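Local coordinates for N-acetyltransferase domain-containing protein (Deinococcus radiodurans, PDB 3S6F) that binds coenzyme A and a calcium ion in a GNAT-type fold and probably acts as an N-acetyltransferase, its acceptor substrate being unidentified, at residues Gln4-Phe12 with Gly84-Leu94; Thr20-Phe28 with Arg54-Phe63. All coordinates share one frame; numbering follows the deposited sequence. Where two conformers were deposited one is given.

Contact 1 of 2, residues Gln4-Phe12 with Gly84-Leu94. With CA (calcium ion), chain D; COA (coenzyme A), chain B.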
loop_
_atom_site.group_PDB
_atom_site.type_symbol
_atom_site.label_atom_id
_atom_site.label_comp_id
_atom_site.label_asym_id
_atom_site.label_seq_id
_atom_site.Cartn_x
_atom_site.Cartn_y
_atom_site.Cartn_z
ATOM N N GLN A 4 -2.463 -34.576 10.083
ATOM C CA GLN A 4 -3.886 -34.291 10.144
ATOM C C GLN A 4 -4.139 -32.888 10.740
ATOM O O GLN A 4 -3.443 -32.449 11.694
ATOM C CB GLN A 4 -4.627 -35.346 10.960
ATOM C CG GLN A 4 -4.522 -36.766 10.391
ATOM C CD GLN A 4 -4.790 -37.812 11.462
ATOM O OE1 GLN A 4 -5.645 -37.602 12.339
ATOM N NE2 GLN A 4 -4.061 -38.945 11.409
ATOM N N ARG A 5 -5.095 -32.182 10.127
ATOM C CA ARG A 5 -5.469 -30.792 10.520
ATOM C C ARG A 5 -6.934 -30.592 10.339
ATOM O O ARG A 5 -7.526 -31.162 9.413
ATOM C CB ARG A 5 -4.935 -29.738 9.554
ATOM C CG ARG A 5 -3.555 -29.775 9.224
ATOM C CD ARG A 5 -2.717 -29.108 10.218
ATOM N NE ARG A 5 -1.519 -29.890 10.259
ATOM C CZ ARG A 5 -0.314 -29.422 10.490
ATOM N NH1 ARG A 5 -0.121 -28.124 10.669
ATOM N NH2 ARG A 5 0.695 -30.267 10.498
ATOM N N SER A 6 -7.491 -29.677 11.115
ATOM C CA SER A 6 -8.831 -29.159 10.828
ATOM C C SER A 6 -8.915 -27.678 11.120
ATOM O O SER A 6 -8.369 -27.231 12.146
ATOM C CB SER A 6 -9.883 -29.819 11.697
ATOM O OG SER A 6 -11.150 -29.234 11.416
ATOM N N LEU A 7 -9.597 -26.906 10.263
ATOM C CA LEU A 7 -9.812 -25.494 10.568
ATOM C C LEU A 7 -10.862 -25.324 11.633
ATOM O O LEU A 7 -11.086 -24.226 12.085
ATOM C CB LEU A 7 -10.223 -24.657 9.341
ATOM C CG LEU A 7 -9.143 -24.462 8.288
ATOM C CD1 LEU A 7 -9.623 -23.415 7.249
ATOM C CD2 LEU A 7 -7.781 -24.069 8.892
ATOM N N ALA A 8 -11.517 -26.389 12.059
ATOM C CA ALA A 8 -12.635 -26.198 12.953
ATOM C C ALA A 8 -12.284 -25.491 14.241
ATOM O O ALA A 8 -13.139 -24.796 14.744
ATOM C CB ALA A 8 -13.376 -27.540 13.235
ATOM N N ASP A 9 -11.097 -25.673 14.823
ATOM C CA ASP A 9 -10.692 -24.897 16.029
ATOM C C ASP A 9 -9.544 -23.894 15.657
ATOM O O ASP A 9 -8.488 -23.760 16.319
ATOM C CB ASP A 9 -10.261 -25.795 17.197
ATOM C CG ASP A 9 -10.734 -27.221 17.055
ATOM O OD1 ASP A 9 -11.877 -27.465 17.457
ATOM O OD2 ASP A 9 -9.955 -28.076 16.550
ATOM N N ILE A 10 -9.716 -23.246 14.531
ATOM C CA ILE A 10 -8.953 -22.018 14.256
ATOM C C ILE A 10 -9.859 -20.882 14.586
ATOM O O ILE A 10 -11.044 -20.863 14.183
ATOM C CB ILE A 10 -8.514 -21.952 12.789
ATOM C CG1 ILE A 10 -7.509 -23.074 12.475
ATOM C CG2 ILE A 10 -7.923 -20.573 12.463
ATOM C CD1 ILE A 10 -6.323 -23.151 13.456
ATOM N N GLN A 11 -9.310 -19.927 15.323
ATOM C CA GLN A 11 -9.973 -18.693 15.648
ATOM C C GLN A 11 -9.271 -17.519 15.008
ATOM O O GLN A 11 -8.063 -17.540 14.827
ATOM C CB GLN A 11 -10.014 -18.534 17.157
ATOM C CG GLN A 11 -10.927 -19.629 17.816
ATOM C CD GLN A 11 -11.356 -19.248 19.212
ATOM O OE1 GLN A 11 -10.681 -19.586 20.188
ATOM N NE2 GLN A 11 -12.443 -18.491 19.313
ATOM N N PHE A 12 -10.026 -16.471 14.730
ATOM C CA PHE A 12 -9.496 -15.278 14.066
ATOM C C PHE A 12 -9.630 -14.081 14.972
ATOM O O PHE A 12 -10.610 -13.952 15.733
ATOM C CB PHE A 12 -10.276 -15.013 12.776
ATOM C CG PHE A 12 -10.169 -16.109 11.791
ATOM C CD1 PHE A 12 -11.059 -17.169 11.797
ATOM C CD2 PHE A 12 -9.191 -16.086 10.803
ATOM C CE1 PHE A 12 -10.976 -18.174 10.890
ATOM C CE2 PHE A 12 -9.091 -17.093 9.888
ATOM C CZ PHE A 12 -9.982 -18.163 9.921
ATOM N N GLY A 84 2.081 -26.422 7.118
ATOM C CA GLY A 84 1.253 -27.555 7.553
ATOM C C GLY A 84 -0.231 -27.268 7.581
ATOM O O GLY A 84 -1.037 -28.159 7.774
ATOM N N TRP A 85 -0.564 -25.995 7.384
ATOM C CA TRP A 85 -1.925 -25.468 7.475
ATOM C C TRP A 85 -2.460 -24.976 6.148
ATOM O O TRP A 85 -3.597 -24.504 6.105
ATOM C CB TRP A 85 -1.995 -24.327 8.505
ATOM C CG TRP A 85 -1.994 -24.836 9.908
ATOM C CD1 TRP A 85 -0.960 -24.892 10.772
ATOM C CD2 TRP A 85 -3.119 -25.391 10.593
ATOM N NE1 TRP A 85 -1.363 -25.424 11.977
ATOM C CE2 TRP A 85 -2.686 -25.765 11.875
ATOM C CE3 TRP A 85 -4.440 -25.650 10.228
ATOM C CZ2 TRP A 85 -3.551 -26.346 12.812
ATOM C CZ3 TRP A 85 -5.292 -26.216 11.160
ATOM C CH2 TRP A 85 -4.831 -26.554 12.420
ATOM N N ARG A 86 -1.645 -25.027 5.091
ATOM C CA ARG A 86 -2.047 -24.631 3.749
ATOM C C ARG A 86 -3.014 -25.644 3.148
ATOM O O ARG A 86 -3.106 -26.798 3.596
ATOM C CB ARG A 86 -0.807 -24.474 2.865
ATOM C CG ARG A 86 0.061 -23.329 3.316
ATOM C CD ARG A 86 1.331 -23.210 2.489
ATOM N NE ARG A 86 2.183 -22.182 3.071
ATOM C CZ ARG A 86 3.485 -22.163 3.035
ATOM N NH1 ARG A 86 4.183 -22.991 2.264
ATOM N NH2 ARG A 86 4.146 -21.236 3.670
ATOM N N SER A 87 -3.694 -25.236 2.082
ATOM C CA SER A 87 -4.540 -26.131 1.297
ATOM C C SER A 87 -5.834 -26.509 2.016
ATOM O O SER A 87 -6.475 -27.534 1.680
ATOM C CB SER A 87 -3.794 -27.379 0.824
ATOM O OG SER A 87 -4.447 -27.992 -0.281
ATOM N N LEU A 88 -6.237 -25.702 2.986
ATOM C CA LEU A 88 -7.492 -25.869 3.708
ATOM C C LEU A 88 -8.439 -24.700 3.497
ATOM O O LEU A 88 -9.526 -24.672 4.062
ATOM C CB LEU A 88 -7.245 -26.040 5.205
ATOM C CG LEU A 88 -6.480 -27.244 5.651
ATOM C CD1 LEU A 88 -6.103 -27.164 7.122
ATOM C CD2 LEU A 88 -7.288 -28.530 5.317
ATOM N N GLY A 89 -8.028 -23.704 2.715
ATOM C CA GLY A 89 -8.811 -22.496 2.513
ATOM C C GLY A 89 -8.495 -21.340 3.435
ATOM O O GLY A 89 -9.122 -20.276 3.353
ATOM N N LEU A 90 -7.481 -21.495 4.286
ATOM C CA LEU A 90 -7.181 -20.455 5.277
ATOM C C LEU A 90 -6.662 -19.156 4.636
ATOM O O LEU A 90 -7.014 -18.056 5.081
ATOM C CB LEU A 90 -6.271 -20.998 6.352
ATOM C CG LEU A 90 -5.969 -20.061 7.511
ATOM C CD1 LEU A 90 -7.236 -19.613 8.206
ATOM C CD2 LEU A 90 -4.992 -20.696 8.452
ATOM N N GLY A 91 -5.796 -19.269 3.633
ATOM C CA GLY A 91 -5.302 -18.072 2.988
ATOM C C GLY A 91 -6.420 -17.263 2.361
ATOM O O GLY A 91 -6.451 -16.038 2.459
ATOM N N SER A 92 -7.333 -17.952 1.671
ATOM C CA SER A 92 -8.484 -17.288 1.071
ATOM C C SER A 92 -9.367 -16.642 2.134
ATOM O O SER A 92 -9.861 -15.522 1.942
ATOM C CB SER A 92 -9.285 -18.278 0.253
ATOM O OG SER A 92 -8.532 -18.737 -0.871
ATOM N N GLU A 93 -9.563 -17.332 3.243
ATOM C CA GLU A 93 -10.367 -16.811 4.333
ATOM C C GLU A 93 -9.735 -15.558 4.948
ATOM O O GLU A 93 -10.448 -14.594 5.257
ATOM C CB GLU A 93 -10.598 -17.901 5.374
ATOM C CG GLU A 93 -11.494 -17.469 6.528
ATOM C CD GLU A 93 -12.930 -17.215 6.183
ATOM O OE1 GLU A 93 -13.384 -17.706 5.125
ATOM O OE2 GLU A 93 -13.602 -16.517 6.950
ATOM N N LEU A 94 -8.414 -15.590 5.155
ATOM C CA LEU A 94 -7.713 -14.416 5.649
ATOM C C LEU A 94 -7.912 -13.232 4.717
ATOM O O LEU A 94 -8.112 -12.098 5.161
ATOM C CB LEU A 94 -6.238 -14.742 5.838
ATOM C CG LEU A 94 -5.920 -15.578 7.082
ATOM C CD1 LEU A 94 -4.482 -16.127 6.986
ATOM C CD2 LEU A 94 -6.131 -14.795 8.364
HETATM CA CA CA D . -6.574 -29.160 -0.053
HETATM N N1A COA B . 2.087 -21.989 -6.623
HETATM C C2A COA B . 0.938 -22.466 -7.217
HETATM N N3A COA B . -0.288 -22.397 -6.595
HETATM C C4A COA B . -0.344 -21.860 -5.350
HETATM C C5A COA B . 0.806 -21.400 -4.717
HETATM C C6A COA B . 2.036 -21.440 -5.371
HETATM N N6A COA B . 3.158 -20.970 -4.813
HETATM N N7A COA B . 0.433 -20.934 -3.495
HETATM C C8A COA B . -0.899 -21.110 -3.367
HETATM N N9A COA B . -1.396 -21.684 -4.503
HETATM C C1B COA B . -2.793 -22.000 -4.795
HETATM C C2B COA B . -3.016 -23.491 -5.012
HETATM O O2B COA B . -4.039 -23.582 -5.955
HETATM C C3B COA B . -3.535 -24.016 -3.682
HETATM O O3B COA B . -4.310 -25.198 -3.786
HETATM P P3B COA B . -3.635 -26.648 -3.505
HETATM O O7A COA B . -2.510 -26.789 -4.500
HETATM O O8A COA B . -3.112 -26.652 -2.091
HETATM O O9A COA B . -4.751 -27.642 -3.721
HETATM C C4B COA B . -4.339 -22.804 -3.238
HETATM O O4B COA B . -3.611 -21.672 -3.699
HETATM C C5B COA B . -4.529 -22.728 -1.735
HETATM O O5B COA B . -5.554 -21.794 -1.450
HETATM P P1A COA B . -6.028 -21.657 0.088
HETATM O O1A COA B . -7.175 -20.711 0.058
HETATM O O2A COA B . -6.223 -22.989 0.752
HETATM O O3A COA B . -4.782 -20.866 0.696
HETATM P P2A COA B . -3.607 -21.410 1.646
HETATM O O4A COA B . -3.014 -22.637 1.065
HETATM O O5A COA B . -4.136 -21.471 3.036
HETATM O O6A COA B . -2.630 -20.161 1.550
HETATM C CBP COA B . -0.899 -18.914 0.471
HETATM C CCP COA B . -2.213 -19.656 0.282
HETATM C CDP COA B . -1.101 -17.778 1.492
HETATM C CEP COA B . -0.474 -18.302 -0.882
HETATM C CAP COA B . 0.122 -19.957 0.961
HETATM O OAP COA B . 0.478 -20.844 -0.084
HETATM C C9P COA B . 1.376 -19.284 1.467
HETATM O O9P COA B . 1.453 -18.859 2.722
HETATM N N8P COA B . 2.434 -19.166 0.676
HETATM C C7P COA B . 3.666 -18.524 1.119
HETATM C C6P COA B . 3.585 -16.992 1.183
HETATM C C5P COA B . 2.958 -16.445 -0.067
HETATM O O5P COA B . 3.347 -16.841 -1.170
HETATM N N4P COA B . 2.001 -15.524 0.117
HETATM C C3P COA B . 1.466 -14.716 -0.953
HETATM C C2P COA B . 2.041 -13.308 -0.810
HETATM S S1P COA B . 3.821 -13.214 -1.204
HETATM O O HOH W 1 -5.522 -29.810 -2.165
HETATM O O HOH W 2 -8.426 -29.579 1.255
HETATM O O HOH W 3 -7.648 -31.221 -0.744
HETATM O O HOH W 4 -7.266 -27.377 -1.494
#
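R5 and W85 bring the backbones closest, with CA atoms 7.1 Å apart; from there 4-12 runs past the 84-89 loop to F12, beside the start of helix 90-102, and no hydrogen bond joins the two segments. The W85 indole is sandwiched. Over one face, in one of two conformers of R5, lies the aliphatic part of that side chain, whose CD sits 3.6 Å from the centroid of the six-membered ring, a CH-pi contact. Bends at chi2 and chi3 carry the guanidinium on over the five-membered ring in a cation-pi contact, R5 CZ being 4.5 Å from that centroid, yet the two planes stand 76° apart, so this is no parallel stack. I10 CD1 lies off-centre over the opposite indole face, while S6 O approaches the ring edge, 3.4 Å from W85 CZ3. Further along the segment, L7 places CD1 3.4 Å from L88 O and CD2 against L88 CD1. F12 presents its ring edge to the helix: its CZ is 3.5 Å from L90 CD1, and its CE2 meets L94 CD2. E93 adds only its CG here, its carboxylate being salt-bridged to R96 and R97. Carbon and pi surfaces do the gripping; the amides of S87, G89, G91 and S92 donate instead to the diphosphate of coenzyme A, as in the GNAT pyrophosphate loop, and S87 binds calcium through O and OG, each at 2.4 Å.

Contact 2 of 2, residues Thr20-Phe28 with Arg54-Phe63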
loop_
_atom_site.group_PDB
_atom_site.type_symbol
_atom_site.label_atom_id
_atom_site.label_comp_id
_atom_site.label_asym_id
_atom_site.label_seq_id
_atom_site.Cartn_x
_atom_site.Cartn_y
_atom_site.Cartn_z
ATOM N N THR A 20 1.601 -12.719 21.904
ATOM C CA THR A 20 2.961 -12.362 22.213
ATOM C C THR A 20 3.868 -12.614 21.014
ATOM O O THR A 20 3.522 -13.381 20.128
ATOM C CB THR A 20 3.467 -13.231 23.387
ATOM O OG1 THR A 20 3.495 -14.597 22.943
ATOM C CG2 THR A 20 2.571 -13.067 24.633
ATOM N N PRO A 21 5.083 -12.051 21.030
ATOM C CA PRO A 21 6.054 -12.418 19.985
ATOM C C PRO A 21 6.343 -13.917 19.956
ATOM O O PRO A 21 6.541 -14.495 18.887
ATOM C CB PRO A 21 7.282 -11.570 20.317
ATOM C CG PRO A 21 6.690 -10.386 20.973
ATOM C CD PRO A 21 5.533 -10.885 21.805
ATOM N N ALA A 22 6.306 -14.562 21.119
ATOM C CA ALA A 22 6.494 -16.019 21.207
ATOM C C ALA A 22 5.458 -16.818 20.453
ATOM O O ALA A 22 5.676 -18.001 20.238
ATOM C CB ALA A 22 6.526 -16.505 22.658
ATOM N N GLN A 23 4.325 -16.212 20.122
ATOM C CA GLN A 23 3.245 -16.819 19.368
ATOM C C GLN A 23 3.262 -16.449 17.884
ATOM O O GLN A 23 2.431 -16.926 17.134
ATOM C CB GLN A 23 1.901 -16.460 19.973
ATOM C CG GLN A 23 1.753 -17.096 21.365
ATOM C CD GLN A 23 0.575 -16.629 22.141
ATOM O OE1 GLN A 23 0.274 -15.443 22.131
ATOM N NE2 GLN A 23 -0.063 -17.537 22.887
ATOM N N LEU A 24 4.240 -15.659 17.457
ATOM C CA LEU A 24 4.395 -15.171 16.087
ATOM C C LEU A 24 5.613 -15.779 15.398
ATOM O O LEU A 24 6.021 -15.300 14.352
ATOM C CB LEU A 24 4.465 -13.630 16.080
ATOM C CG LEU A 24 3.127 -12.941 16.313
ATOM C CD1 LEU A 24 3.364 -11.459 16.606
ATOM C CD2 LEU A 24 2.200 -13.066 15.129
ATOM N N GLY A 25 6.183 -16.844 15.942
ATOM C CA GLY A 25 7.225 -17.555 15.268
ATOM C C GLY A 25 6.717 -18.418 14.129
ATOM O O GLY A 25 5.534 -18.778 14.068
ATOM N N GLY A 26 7.620 -18.767 13.207
ATOM C CA GLY A 26 7.318 -19.665 12.100
ATOM C C GLY A 26 6.932 -19.059 10.770
ATOM O O GLY A 26 6.547 -19.799 9.874
ATOM N N PHE A 27 7.001 -17.732 10.651
ATOM C CA PHE A 27 6.663 -17.034 9.419
ATOM C C PHE A 27 7.918 -16.700 8.638
ATOM O O PHE A 27 9.055 -16.997 9.042
ATOM C CB PHE A 27 5.786 -15.829 9.741
ATOM C CG PHE A 27 4.438 -16.234 10.217
ATOM C CD1 PHE A 27 3.525 -16.789 9.335
ATOM C CD2 PHE A 27 4.074 -16.127 11.543
ATOM C CE1 PHE A 27 2.293 -17.227 9.768
ATOM C CE2 PHE A 27 2.817 -16.534 11.960
ATOM C CZ PHE A 27 1.939 -17.097 11.061
ATOM N N PHE A 28 7.692 -16.115 7.473
ATOM C CA PHE A 28 8.757 -15.705 6.547
ATOM C C PHE A 28 9.522 -16.913 6.042
ATOM O O PHE A 28 10.744 -16.865 5.830
ATOM C CB PHE A 28 9.659 -14.643 7.153
ATOM C CG PHE A 28 8.880 -13.457 7.664
ATOM C CD1 PHE A 28 8.383 -12.492 6.778
ATOM C CD2 PHE A 28 8.683 -13.290 9.025
ATOM C CE1 PHE A 28 7.684 -11.415 7.229
ATOM C CE2 PHE A 28 8.002 -12.192 9.473
ATOM C CZ PHE A 28 7.498 -11.267 8.566
ATOM N N ARG A 54 -5.383 -18.347 14.626
ATOM C CA ARG A 54 -4.713 -18.925 15.792
ATOM C C ARG A 54 -5.278 -20.306 16.111
ATOM O O ARG A 54 -6.482 -20.523 16.045
ATOM C CB ARG A 54 -4.898 -18.025 17.023
ATOM C CG ARG A 54 -4.388 -16.605 16.788
ATOM C CD ARG A 54 -4.547 -15.725 18.018
ATOM N NE ARG A 54 -3.604 -16.052 19.064
ATOM C CZ ARG A 54 -3.604 -15.528 20.271
ATOM N NH1 ARG A 54 -4.574 -14.737 20.665
ATOM N NH2 ARG A 54 -2.637 -15.835 21.096
ATOM N N THR A 55 -4.397 -21.193 16.525
ATOM C CA THR A 55 -4.809 -22.466 17.125
ATOM C C THR A 55 -5.204 -22.210 18.597
ATOM O O THR A 55 -4.939 -21.156 19.157
ATOM C CB THR A 55 -3.690 -23.517 16.992
ATOM O OG1 THR A 55 -2.448 -22.934 17.389
ATOM C CG2 THR A 55 -3.586 -24.018 15.591
ATOM N N PRO A 56 -5.830 -23.225 19.247
ATOM C CA PRO A 56 -6.309 -23.030 20.599
ATOM C C PRO A 56 -5.236 -22.660 21.617
ATOM O O PRO A 56 -5.544 -21.934 22.576
ATOM C CB PRO A 56 -7.011 -24.362 20.928
ATOM C CG PRO A 56 -7.428 -24.905 19.624
ATOM C CD PRO A 56 -6.381 -24.441 18.630
ATOM N N ASP A 57 -4.003 -23.108 21.408
ATOM C CA ASP A 57 -2.908 -22.758 22.285
ATOM C C ASP A 57 -2.391 -21.325 22.104
ATOM O O ASP A 57 -1.511 -20.895 22.847
ATOM C CB ASP A 57 -1.733 -23.743 22.168
ATOM C CG ASP A 57 -1.044 -23.729 20.796
ATOM O OD1 ASP A 57 -1.454 -22.929 19.895
ATOM O OD2 ASP A 57 -0.052 -24.490 20.635
ATOM N N GLY A 58 -2.942 -20.579 21.138
ATOM C CA GLY A 58 -2.585 -19.208 20.916
ATOM C C GLY A 58 -1.532 -18.986 19.852
ATOM O O GLY A 58 -1.297 -17.830 19.484
ATOM N N GLN A 59 -0.904 -20.050 19.329
ATOM C CA GLN A 59 0.021 -19.863 18.220
ATOM C C GLN A 59 -0.699 -19.256 17.038
ATOM O O GLN A 59 -1.776 -19.702 16.664
ATOM C CB GLN A 59 0.616 -21.193 17.781
ATOM C CG GLN A 59 1.513 -21.192 16.512
ATOM C CD GLN A 59 2.817 -20.430 16.649
ATOM O OE1 GLN A 59 3.521 -20.589 17.674
ATOM N NE2 GLN A 59 3.185 -19.614 15.603
ATOM N N VAL A 60 -0.066 -18.273 16.402
ATOM C CA VAL A 60 -0.555 -17.702 15.164
ATOM C C VAL A 60 -0.056 -18.576 14.006
ATOM O O VAL A 60 1.154 -18.742 13.836
ATOM C CB VAL A 60 -0.107 -16.239 14.986
ATOM C CG1 VAL A 60 -0.613 -15.681 13.632
ATOM C CG2 VAL A 60 -0.631 -15.377 16.170
ATOM N N ILE A 61 -0.945 -19.151 13.211
ATOM C CA ILE A 61 -0.504 -19.988 12.111
ATOM C C ILE A 61 -0.800 -19.381 10.739
ATOM O O ILE A 61 -0.365 -19.912 9.730
ATOM C CB ILE A 61 -0.953 -21.472 12.233
ATOM C CG1 ILE A 61 -2.474 -21.576 12.287
ATOM C CG2 ILE A 61 -0.309 -22.159 13.460
ATOM C CD1 ILE A 61 -3.232 -21.250 10.991
ATOM N N GLY A 62 -1.474 -18.220 10.710
ATOM C CA GLY A 62 -1.632 -17.474 9.462
ATOM C C GLY A 62 -1.866 -16.046 9.788
ATOM O O GLY A 62 -2.465 -15.734 10.834
ATOM N N PHE A 63 -1.461 -15.141 8.890
ATOM C CA PHE A 63 -1.749 -13.719 9.088
ATOM C C PHE A 63 -1.801 -13.040 7.760
ATOM O O PHE A 63 -1.272 -13.507 6.743
ATOM C CB PHE A 63 -0.734 -13.016 10.017
ATOM C CG PHE A 63 0.584 -12.686 9.360
ATOM C CD1 PHE A 63 1.572 -13.619 9.227
ATOM C CD2 PHE A 63 0.773 -11.426 8.830
ATOM C CE1 PHE A 63 2.748 -13.305 8.583
ATOM C CE2 PHE A 63 1.967 -11.103 8.225
ATOM C CZ PHE A 63 2.931 -12.046 8.071
HETATM O O HOH W 5 5.728 -19.185 17.767
HETATM O O HOH W 6 1.182 -20.267 22.752
#
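Hydrogen bonds join the segments at Q23-Q59, where the CA atoms come within 4.6 Å. V60 N donates to Q23 O at 2.9 Å, nearly straight (165°) and in the carbonyl plane. Beside it the Q59 side chain, CG anti to its own N (chi1 174°) and then bent at chi2, folds back so that NE2 donates to V60 O at 2.8 Å and, weakly, to G25 O. Water 5 ties Q59 OE1 to A22 O, and water 6 ties Q23 NE2 to D57 O.

Within the segments, side chains bond to their own loops. R54 NE and NH2 both donate to G58 O, each at 2.9 Å and with the oxygen in the guanidinium plane; NH2 also reaches G18 O. D57 OD1 takes T55 OG1 and Q59 N from opposite faces of its carboxylate, the latter closing an Asx turn, while Q23 OE1 accepts from T20 N.

Apolar and aromatic contacts make up the rest. L24 CD2 lies alongside V60 CG2, 3.8 Å away. The edge of F63 points at the face of F27 in a T-shaped pair, centroids 4.9 Å apart and planes at 87°. The edge of F27, in turn, meets the backbone at I61 C and G62 N, with CZ 3.6 Å from G62 N.

Residues 55-58 form a type I beta turn at the hairpin between strands 49-54 and 60-68; the classic bulge of I61 and G62 opposite A53 follows it, and the 20-28 loop packs on this antiparallel part of the GNAT sheet.

Overall arrangement
The two contacts have centres 13 Å apart and reach the same mixed five-stranded sheet. Both segments of contact 2 fall between those of contact 1 in the sequence: 4-12, 20-28, 54-63, then 84-94. Strand 11-13, at the sheet's edge, pairs antiparallel with 49-54, and the probable bond from R54 N to Q11 O, 2.8 Å long, ties the contacts directly. A further bridge is apolar: I10 CD1 packs on T55 CG2. Contact 1 thus joins the edge strand to helix 90-102 and the coenzyme A loop, whereas contact 2 fastens the segment preceding helix 37-46 to the neighbouring hairpin, with the side chain of F27 about 7 Å from coenzyme A.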